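Local coordinates for protein porin (Rhodobacter capsulatus, PDB 2POR) that assembles as a homotrimer in the outer membrane and forms channels for passive diffusion of small hydrophilic solutes up to about 0.6 kDa, at residues 54-62 with 70-78. Numbering follows the deposited sequence.
Sequences ETGEDGTVF and IEMGDALGA
The carbonyl oxygen of G59 receives the backbone N-H of D74, N to O 2.9 Å, in a nearly straight bond (168° at the hydrogen), and the CA of G73 adds a C-H...O contact to the same oxygen. Just beyond, one water joins the two segments a second time, accepting from the N-H of G59 and donating to OD2 of D74. The backbone sets CB of D74 against the carbonyl O of E57, and CG, anti to the backbone N (chi1 -176°), carries the carboxylate to the water. The D58 carboxylate runs alongside, pointing the same way with its plane turned 35°; OD1 of D58 lies 3.4 Å from OD2 of D74, two acceptors with no bond between them. Glycine suits G73 because a CB there would collide with the G59 oxygen and crowd CA of T60.

From T60 onward the two segments pair as the antiparallel strands of a beta hairpin, 60-65 with 68-73, within the 16-stranded barrel. V61 and M72 form the hydrogen-bonded pair, M72 N to V61 O and V61 N to M72 O both 2.9 Å. Their side chains share the face turned to a second subunit, where R24 of that subunit packs on V61 and a bound detergent touches M72. On the opposite face, the extended E71 side chain reaches across to T60: OE2 lies 3.1 Å from OG1, an unsettled hydrogen bond, while CG rests 3.6 Å from CB of T60.

V61 and M72 thus make the subunit-facing side apolar, while T60 and E71 bring polar groups together on F62's face; the paired carboxylates of D58 and D74 concentrate negative charge, which would probably favour nearby cations or raise one acid's proton affinity.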
ATOM      1  N   GLU A  54      -6.910   4.452   5.518  1.00 13.35           N
ATOM      2  CA  GLU A  54      -7.014   4.089   6.901  1.00 13.86           C
ATOM      3  C   GLU A  54      -7.027   5.288   7.872  1.00 17.54           C
ATOM      4  O   GLU A  54      -7.351   5.073   9.038  1.00 17.99           O
ATOM      5  CB  GLU A  54      -5.875   3.123   7.156  1.00 16.36           C
ATOM      6  CG  GLU A  54      -6.007   2.300   8.462  1.00 19.98           C
ATOM      7  CD  GLU A  54      -5.254   2.820   9.705  1.00 33.77           C
ATOM      8  OE1 GLU A  54      -4.298   3.574   9.539  1.00 26.33           O
ATOM      9  OE2 GLU A  54      -5.607   2.481  10.836  1.00 28.75           O
ATOM     10  N   THR A  55      -6.747   6.564   7.528  1.00 19.05           N
ATOM     11  CA  THR A  55      -6.847   7.683   8.472  1.00 15.96           C
ATOM     12  C   THR A  55      -7.914   8.678   8.025  1.00 17.46           C
ATOM     13  O   THR A  55      -8.161   9.658   8.713  1.00 21.17           O
ATOM     14  CB  THR A  55      -5.460   8.418   8.575  1.00 13.94           C
ATOM     15  OG1 THR A  55      -5.364   9.239   7.416  1.00 16.77           O
ATOM     16  CG2 THR A  55      -4.268   7.481   8.609  1.00 18.93           C
ATOM     17  N   GLY A  56      -8.564   8.544   6.855  1.00 18.11           N
ATOM     18  CA  GLY A  56      -9.588   9.488   6.401  1.00 14.36           C
ATOM     19  C   GLY A  56      -9.076  10.435   5.351  1.00 14.53           C
ATOM     20  O   GLY A  56      -9.788  11.250   4.768  1.00 19.77           O
ATOM     21  N   GLU A  57      -7.777  10.351   5.076  1.00 17.95           N
ATOM     22  CA  GLU A  57      -7.137  11.253   4.142  1.00 14.56           C
ATOM     23  C   GLU A  57      -7.469  10.952   2.687  1.00 19.55           C
ATOM     24  O   GLU A  57      -7.467  11.850   1.827  1.00 18.74           O
ATOM     25  CB  GLU A  57      -5.637  11.150   4.372  1.00 15.25           C
ATOM     26  CG  GLU A  57      -4.880  12.043   3.394  1.00 25.44           C
ATOM     27  CD  GLU A  57      -3.372  12.132   3.582  1.00 32.41           C
ATOM     28  OE1 GLU A  57      -2.809  11.312   4.305  1.00 25.94           O
ATOM     29  OE2 GLU A  57      -2.772  13.035   2.989  1.00 40.55           O
ATOM     30  N   ASP A  58      -7.636   9.651   2.368  1.00 16.20           N
ATOM     31  CA  ASP A  58      -7.923   9.231   1.004  1.00 12.73           C
ATOM     32  C   ASP A  58      -9.157   8.305   1.038  1.00 13.30           C
ATOM     33  O   ASP A  58      -9.457   7.743   2.087  1.00 14.77           O
ATOM     34  CB  ASP A  58      -6.790   8.441   0.429  1.00 14.67           C
ATOM     35  CG  ASP A  58      -5.560   9.292   0.099  1.00 21.34           C
ATOM     36  OD1 ASP A  58      -5.705  10.402  -0.410  1.00 21.30           O
ATOM     37  OD2 ASP A  58      -4.469   8.802   0.345  1.00 23.15           O
ATOM     38  N   GLY A  59      -9.817   8.158  -0.097  1.00 19.15           N
ATOM     39  CA  GLY A  59     -11.009   7.312  -0.201  1.00 17.18           C
ATOM     40  C   GLY A  59     -12.190   7.977   0.448  1.00 19.54           C
ATOM     41  O   GLY A  59     -12.065   9.033   1.084  1.00 19.80           O
ATOM     42  N   THR A  60     -13.409   7.451   0.285  1.00 16.10           N
ATOM     43  CA  THR A  60     -14.593   8.008   0.958  1.00 16.20           C
ATOM     44  C   THR A  60     -15.472   6.907   1.572  1.00 19.22           C
ATOM     45  O   THR A  60     -15.324   5.752   1.152  1.00 17.59           O
ATOM     46  CB  THR A  60     -15.496   8.821   0.012  1.00 22.89           C
ATOM     47  OG1 THR A  60     -15.719   8.057  -1.162  1.00 24.63           O
ATOM     48  CG2 THR A  60     -14.879  10.165  -0.350  1.00 22.82           C
ATOM     49  N   VAL A  61     -16.274   7.240   2.585  1.00 17.23           N
ATOM     50  CA  VAL A  61     -17.229   6.356   3.244  1.00 19.01           C
ATOM     51  C   VAL A  61     -18.581   7.081   3.074  1.00 26.28           C
ATOM     52  O   VAL A  61     -18.628   8.327   3.132  1.00 18.85           O
ATOM     53  CB  VAL A  61     -16.876   6.184   4.740  1.00 17.83           C
ATOM     54  CG1 VAL A  61     -17.892   5.286   5.443  1.00 18.08           C
ATOM     55  CG2 VAL A  61     -15.527   5.536   4.856  1.00 17.74           C
ATOM     56  N   PHE A  62     -19.710   6.396   2.798  1.00 19.51           N
ATOM     57  CA  PHE A  62     -20.987   7.095   2.670  1.00 17.61           C
ATOM     58  C   PHE A  62     -22.153   6.293   3.261  1.00 21.17           C
ATOM     59  O   PHE A  62     -22.060   5.069   3.471  1.00 17.39           O
ATOM     60  CB  PHE A  62     -21.287   7.403   1.211  1.00 17.41           C
ATOM     61  CG  PHE A  62     -21.712   6.206   0.353  1.00 22.01           C
ATOM     62  CD1 PHE A  62     -23.059   5.834   0.282  1.00 26.08           C
ATOM     63  CD2 PHE A  62     -20.755   5.520  -0.369  1.00 20.41           C
ATOM     64  CE1 PHE A  62     -23.436   4.775  -0.523  1.00 24.18           C
ATOM     65  CE2 PHE A  62     -21.152   4.457  -1.171  1.00 39.24           C
ATOM     66  CZ  PHE A  62     -22.485   4.083  -1.253  1.00 26.42           C
ATOM     67  N   ILE A  70     -24.582  11.275   2.604  1.00 19.45           N
ATOM     68  CA  ILE A  70     -23.548  11.899   3.426  1.00 23.74           C
ATOM     69  C   ILE A  70     -22.272  11.129   3.129  1.00 25.87           C
ATOM     70  O   ILE A  70     -22.234   9.910   3.330  1.00 20.11           O
ATOM     71  CB  ILE A  70     -23.906  11.750   4.904  1.00 25.58           C
ATOM     72  CG1 ILE A  70     -25.196  12.505   5.197  1.00 43.31           C
ATOM     73  CG2 ILE A  70     -22.767  12.301   5.758  1.00 33.44           C
ATOM     74  CD1 ILE A  70     -25.799  12.073   6.546  1.00 57.37           C
ATOM     75  N   GLU A  71     -21.193  11.775   2.705  1.00 19.38           N
ATOM     76  CA  GLU A  71     -19.943  11.124   2.354  1.00 17.37           C
ATOM     77  C   GLU A  71     -18.805  11.771   3.184  1.00 24.39           C
ATOM     78  O   GLU A  71     -18.810  13.013   3.287  1.00 20.85           O
ATOM     79  CB  GLU A  71     -19.783  11.353   0.897  1.00 15.42           C
ATOM     80  CG  GLU A  71     -18.665  10.581   0.256  1.00 22.29           C
ATOM     81  CD  GLU A  71     -18.589  10.778  -1.256  1.00 23.14           C
ATOM     82  OE1 GLU A  71     -19.008  11.827  -1.712  1.00 42.67           O
ATOM     83  OE2 GLU A  71     -18.130   9.873  -1.966  1.00 53.77           O
ATOM     84  N   MET A  72     -17.843  11.030   3.749  1.00 19.50           N
ATOM     85  CA  MET A  72     -16.778  11.628   4.550  1.00 17.32           C
ATOM     86  C   MET A  72     -15.490  11.013   4.077  1.00 23.46           C
ATOM     87  O   MET A  72     -15.464   9.799   3.801  1.00 19.57           O
ATOM     88  CB  MET A  72     -17.017  11.312   5.991  1.00 18.57           C
ATOM     89  CG  MET A  72     -16.055  12.064   6.934  1.00 19.11           C
ATOM     90  SD  MET A  72     -16.432  11.825   8.673  1.00 23.42           S
ATOM     91  CE  MET A  72     -17.899  12.782   8.774  1.00 18.32           C
ATOM     92  N   GLY A  73     -14.432  11.828   3.911  1.00 17.35           N
ATOM     93  CA  GLY A  73     -13.096  11.344   3.565  1.00 14.94           C
ATOM     94  C   GLY A  73     -12.509  12.335   2.593  1.00 13.51           C
ATOM     95  O   GLY A  73     -12.703  13.543   2.738  1.00 18.04           O
ATOM     96  N   ASP A  74     -11.911  11.848   1.524  1.00 15.69           N
ATOM     97  CA  ASP A  74     -11.359  12.688   0.512  1.00 17.65           C
ATOM     98  C   ASP A  74     -12.475  12.972  -0.496  1.00 22.75           C
ATOM     99  O   ASP A  74     -12.506  12.431  -1.595  1.00 21.21           O
ATOM    100  CB  ASP A  74     -10.139  11.959  -0.094  1.00 14.59           C
ATOM    101  CG  ASP A  74      -9.334  12.739  -1.137  1.00 19.98           C
ATOM    102  OD1 ASP A  74      -9.714  13.867  -1.512  1.00 18.00           O
ATOM    103  OD2 ASP A  74      -8.314  12.205  -1.597  1.00 24.40           O
ATOM    104  N   ALA A  75     -13.390  13.868  -0.149  1.00 18.50           N
ATOM    105  CA  ALA A  75     -14.566  14.218  -0.951  1.00 19.75           C
ATOM    106  C   ALA A  75     -14.401  15.478  -1.761  1.00 25.86           C
ATOM    107  O   ALA A  75     -13.541  16.325  -1.467  1.00 24.49           O
ATOM    108  CB  ALA A  75     -15.774  14.401  -0.029  1.00 15.70           C
ATOM    109  N   LEU A  76     -15.207  15.622  -2.791  1.00 18.04           N
ATOM    110  CA  LEU A  76     -15.243  16.810  -3.591  1.00 15.51           C
ATOM    111  C   LEU A  76     -15.964  17.862  -2.826  1.00 14.71           C
ATOM    112  O   LEU A  76     -16.659  17.556  -1.864  1.00 17.59           O
ATOM    113  CB  LEU A  76     -15.988  16.598  -4.881  1.00 16.00           C
ATOM    114  CG  LEU A  76     -15.385  15.524  -5.773  1.00 22.46           C
ATOM    115  CD1 LEU A  76     -16.293  15.372  -6.965  1.00 21.79           C
ATOM    116  CD2 LEU A  76     -13.946  15.871  -6.200  1.00 22.12           C
ATOM    117  N   GLY A  77     -15.784  19.134  -3.155  1.00 17.76           N
ATOM    118  CA  GLY A  77     -16.597  20.130  -2.493  1.00 17.10           C
ATOM    119  C   GLY A  77     -17.929  20.208  -3.258  1.00 17.15           C
ATOM    120  O   GLY A  77     -18.006  19.666  -4.372  1.00 18.35           O
ATOM    121  N   ALA A  78     -18.947  20.881  -2.712  1.00 20.25           N
ATOM    122  CA  ALA A  78     -20.291  20.961  -3.295  1.00 16.35           C
ATOM    123  C   ALA A  78     -20.380  21.381  -4.737  1.00 23.67           C
ATOM    124  O   ALA A  78     -21.054  20.716  -5.533  1.00 22.78           O
ATOM    125  CB  ALA A  78     -21.090  21.901  -2.494  1.00 18.71           C
TER
HETATM  126  O   HOH W   1      -8.931   9.564  -2.385  1.00 19.05           O